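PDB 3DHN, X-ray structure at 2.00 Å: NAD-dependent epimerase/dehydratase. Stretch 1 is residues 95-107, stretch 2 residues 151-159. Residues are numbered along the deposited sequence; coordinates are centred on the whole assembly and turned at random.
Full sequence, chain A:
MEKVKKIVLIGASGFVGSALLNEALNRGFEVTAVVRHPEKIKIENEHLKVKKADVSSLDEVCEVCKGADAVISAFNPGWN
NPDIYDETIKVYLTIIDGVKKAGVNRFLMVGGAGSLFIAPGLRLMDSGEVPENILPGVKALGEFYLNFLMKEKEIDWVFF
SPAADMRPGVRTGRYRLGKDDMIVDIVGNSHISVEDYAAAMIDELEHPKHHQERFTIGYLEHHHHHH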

# COMPACT_ATOMS: atom_id res chain seq x y z
N ILE A 95 -12.83 4.03 1.23
CA ILE A 95 -11.81 3.88 2.25
C ILE A 95 -11.16 5.20 2.66
O ILE A 95 -11.11 5.53 3.84
N ILE A 96 -10.65 5.94 1.68
CA ILE A 96 -9.99 7.21 1.99
C ILE A 96 -10.97 8.22 2.57
O ILE A 96 -10.61 9.01 3.44
N ASP A 97 -12.21 8.20 2.09
CA ASP A 97 -13.21 9.12 2.61
C ASP A 97 -13.61 8.70 4.02
O ASP A 97 -13.98 9.53 4.85
N GLY A 98 -13.53 7.40 4.31
CA GLY A 98 -13.88 6.93 5.64
C GLY A 98 -12.79 7.36 6.60
O GLY A 98 -13.05 7.71 7.75
N VAL A 99 -11.55 7.33 6.12
CA VAL A 99 -10.40 7.73 6.93
C VAL A 99 -10.41 9.23 7.22
O VAL A 99 -10.06 9.66 8.32
N LYS A 100 -10.83 10.03 6.24
CA LYS A 100 -10.89 11.48 6.43
C LYS A 100 -12.01 11.85 7.41
O LYS A 100 -11.83 12.70 8.28
N LYS A 101 -13.16 11.19 7.28
CA LYS A 101 -14.28 11.49 8.15
C LYS A 101 -14.01 11.11 9.60
O LYS A 101 -14.69 11.58 10.51
N ALA A 102 -13.00 10.27 9.82
CA ALA A 102 -12.63 9.84 11.17
C ALA A 102 -11.70 10.85 11.83
O ALA A 102 -11.47 10.79 13.04
N GLY A 103 -11.14 11.76 11.04
CA GLY A 103 -10.26 12.77 11.59
C GLY A 103 -8.76 12.50 11.56
O GLY A 103 -7.99 13.30 12.11
N VAL A 104 -8.33 11.42 10.92
CA VAL A 104 -6.89 11.12 10.87
C VAL A 104 -6.24 11.97 9.77
O VAL A 104 -6.82 12.20 8.71
N ASN A 105 -5.02 12.42 10.04
CA ASN A 105 -4.30 13.28 9.11
C ASN A 105 -3.26 12.61 8.21
O ASN A 105 -2.70 13.26 7.33
N ARG A 106 -3.00 11.32 8.43
CA ARG A 106 -2.01 10.59 7.65
C ARG A 106 -2.54 9.25 7.12
O ARG A 106 -2.98 8.40 7.90
N PHE A 107 -2.50 9.07 5.81
CA PHE A 107 -3.00 7.86 5.17
C PHE A 107 -1.98 7.32 4.16
O PHE A 107 -1.56 8.05 3.26
N LYS A 151 -5.75 14.84 -6.81
CA LYS A 151 -6.49 16.06 -6.54
C LYS A 151 -6.84 16.23 -5.07
O LYS A 151 -7.40 17.25 -4.68
N GLU A 152 -6.51 15.23 -4.26
CA GLU A 152 -6.80 15.26 -2.83
C GLU A 152 -5.84 16.16 -2.04
O GLU A 152 -4.62 16.03 -2.14
N LYS A 153 -6.40 17.07 -1.25
CA LYS A 153 -5.58 17.97 -0.46
C LYS A 153 -6.02 18.01 1.00
O LYS A 153 -5.38 18.67 1.82
N GLU A 154 -7.09 17.29 1.32
CA GLU A 154 -7.59 17.31 2.69
C GLU A 154 -7.05 16.24 3.62
O GLU A 154 -7.60 16.00 4.69
N ILE A 155 -5.95 15.60 3.23
CA ILE A 155 -5.29 14.61 4.06
C ILE A 155 -3.87 14.42 3.55
O ILE A 155 -3.59 14.68 2.38
N ASP A 156 -2.96 14.00 4.42
CA ASP A 156 -1.59 13.76 3.97
C ASP A 156 -1.50 12.30 3.52
O ASP A 156 -1.30 11.40 4.33
N TRP A 157 -1.66 12.08 2.22
CA TRP A 157 -1.63 10.74 1.65
C TRP A 157 -0.30 10.40 1.00
O TRP A 157 0.45 11.29 0.59
N VAL A 158 -0.02 9.11 0.91
CA VAL A 158 1.19 8.61 0.28
C VAL A 158 0.79 7.32 -0.44
O VAL A 158 0.23 6.40 0.17
N PHE A 159 1.05 7.27 -1.75
CA PHE A 159 0.73 6.11 -2.58
C PHE A 159 2.09 5.44 -2.84
O PHE A 159 2.96 6.02 -3.50

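A recurring principle of α/β packing is that one aliphatic side chain can close the gap between a helix and the strand that follows it, while charged pairs bridge the same two segments. The two stretches of this NAD-dependent epimerase/dehydratase illustrate it well. K151 stays out of reach, and the contact opens with E152 (chi1 t, chi2 p), whose CA-to-CB bond points toward stretch 1. Its OE2 accepts a salt-bridged hydrogen bond of 2.6 Å from NZ of K100, an m, t, m, t lysine that also makes a weaker bond of 3.2 Å from NZ to OD1 of D97. The other carboxylate oxygen of E152 serves its own loop: OE1 takes a hydrogen bond from N of E154 at 3.1 Å.

K153 points away. E154 contributes little beyond contact with the K100 chain, CB to CD at 4.3 Å.

I155 is the keystone. In its t, t rotamer the side chain leaves the backbone sideways, yet its end turns inward: CD1 lies 3.6 Å from CB of F107, 3.9 Å from CG1 of V99 and 4.0 Å from CG of K100, while CG2 meets CD1 of I96 (t, t) at 4.3 Å. One residue thus touches both helix and strand.

From D156 the stretches run as parallel strands, and side chains alternate between the sheet faces. D156 (t) shares a face with R106, whose NH1 donates to OD2 at 2.8 Å in a salt bridge, the carboxylate oxygen lying near the guanidinium plane. W157 (p) lies on the other face with F107 (t); CB of W157 approaches the edge of the F107 ring, 4.4 Å from CD2 of F107, but the indole leads away and NE1 of W157 bonds to O of E152 at 3.2 Å. V158 (t) places CG2 3.6 Å from NH1 of R106, and F159 makes no contact with stretch 1.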

# COMPACT_ATOMS: atom_id res chain seq x y z
CB ILE A 95 -10.71 2.89 1.79
CG1 ILE A 95 -11.31 1.48 1.71
CG2 ILE A 95 -9.54 2.91 2.77
CD1 ILE A 95 -10.38 0.44 1.07
CB ILE A 96 -9.27 7.81 0.75
CG1 ILE A 96 -8.44 9.02 1.17
CG2 ILE A 96 -10.29 8.22 -0.31
CD1 ILE A 96 -7.40 9.45 0.14
CB ASP A 97 -14.42 9.17 1.69
CG ASP A 97 -14.09 9.82 0.35
OD1 ASP A 97 -13.18 10.67 0.31
OD2 ASP A 97 -14.76 9.50 -0.65
CB VAL A 99 -9.07 7.36 6.22
CG1 VAL A 99 -7.90 7.92 6.98
CG2 VAL A 99 -8.95 5.84 6.11
CB LYS A 100 -11.13 12.20 5.10
CG LYS A 100 -9.91 12.24 4.18
CD LYS A 100 -10.15 13.12 2.96
CE LYS A 100 -11.29 12.58 2.10
NZ LYS A 100 -11.49 13.36 0.85
CB LYS A 101 -15.54 10.78 7.63
CG LYS A 101 -16.79 11.05 8.46
CD LYS A 101 -18.05 10.60 7.72
CE LYS A 101 -18.33 11.49 6.52
NZ LYS A 101 -18.54 12.92 6.92
CB ALA A 102 -11.98 8.47 11.12
CB VAL A 104 -6.61 9.62 10.63
CG1 VAL A 104 -7.71 8.77 11.27
CG2 VAL A 104 -6.49 9.34 9.16
CB ASN A 105 -3.63 14.41 9.89
CG ASN A 105 -4.60 15.18 10.78
OD1 ASN A 105 -5.61 15.72 10.30
ND2 ASN A 105 -4.31 15.22 12.07
CB ARG A 106 -0.78 10.34 8.52
CG ARG A 106 0.37 9.62 7.84
CD ARG A 106 1.36 10.59 7.21
NE ARG A 106 2.63 9.91 6.95
CZ ARG A 106 3.49 10.24 5.99
NH1 ARG A 106 3.23 11.26 5.18
NH2 ARG A 106 4.59 9.52 5.83
CB PHE A 107 -4.32 8.19 4.45
CG PHE A 107 -4.88 7.06 3.62
CD1 PHE A 107 -5.31 5.88 4.21
CD2 PHE A 107 -5.04 7.21 2.24
CE1 PHE A 107 -5.89 4.87 3.45
CE2 PHE A 107 -5.62 6.20 1.47
CZ PHE A 107 -6.04 5.03 2.08
CB LYS A 151 -7.78 16.08 -7.37
CG LYS A 151 -7.53 16.18 -8.87
CD LYS A 151 -8.82 15.99 -9.64
CE LYS A 151 -8.54 15.64 -11.09
NZ LYS A 151 -9.59 14.72 -11.60
CB GLU A 152 -6.72 13.83 -2.28
CG GLU A 152 -6.95 13.70 -0.79
CD GLU A 152 -8.38 14.05 -0.39
OE1 GLU A 152 -8.70 15.25 -0.28
OE2 GLU A 152 -9.18 13.10 -0.21
CB LYS A 153 -5.64 19.40 -1.02
CG LYS A 153 -4.98 19.58 -2.38
CD LYS A 153 -4.71 21.05 -2.65
CE LYS A 153 -3.95 21.25 -3.95
NZ LYS A 153 -4.75 20.83 -5.14
CB GLU A 154 -9.13 17.28 2.65
CG GLU A 154 -9.71 18.39 1.77
CD GLU A 154 -11.21 18.57 1.92
OE1 GLU A 154 -11.64 19.20 2.90
OE2 GLU A 154 -11.96 18.07 1.06
CB ILE A 155 -6.03 13.24 4.04
CG1 ILE A 155 -5.46 12.32 5.12
CG2 ILE A 155 -5.89 12.59 2.66
CD1 ILE A 155 -6.27 11.05 5.32
CB ASP A 156 -0.58 14.05 5.09
CG ASP A 156 0.85 13.74 4.67
OD1 ASP A 156 1.10 13.60 3.45
OD2 ASP A 156 1.73 13.64 5.55
CB TRP A 157 -2.73 10.57 0.60
CG TRP A 157 -2.63 11.54 -0.56
CD1 TRP A 157 -3.12 12.81 -0.61
CD2 TRP A 157 -1.95 11.32 -1.81
NE1 TRP A 157 -2.80 13.40 -1.81
CE2 TRP A 157 -2.09 12.51 -2.57
CE3 TRP A 157 -1.25 10.25 -2.36
CZ2 TRP A 157 -1.55 12.64 -3.85
CZ3 TRP A 157 -0.71 10.38 -3.63
CH2 TRP A 157 -0.86 11.57 -4.36
CB VAL A 158 2.30 8.29 1.32
CG1 VAL A 158 3.53 7.75 0.62
CG2 VAL A 158 2.67 9.54 2.09
CB PHE A 159 0.10 6.59 -3.90
CG PHE A 159 -0.48 5.51 -4.75
CD1 PHE A 159 -1.63 4.82 -4.35
CD2 PHE A 159 0.06 5.24 -6.01
CE1 PHE A 159 -2.23 3.87 -5.20
CE2 PHE A 159 -0.53 4.30 -6.87
CZ PHE A 159 -1.69 3.62 -6.46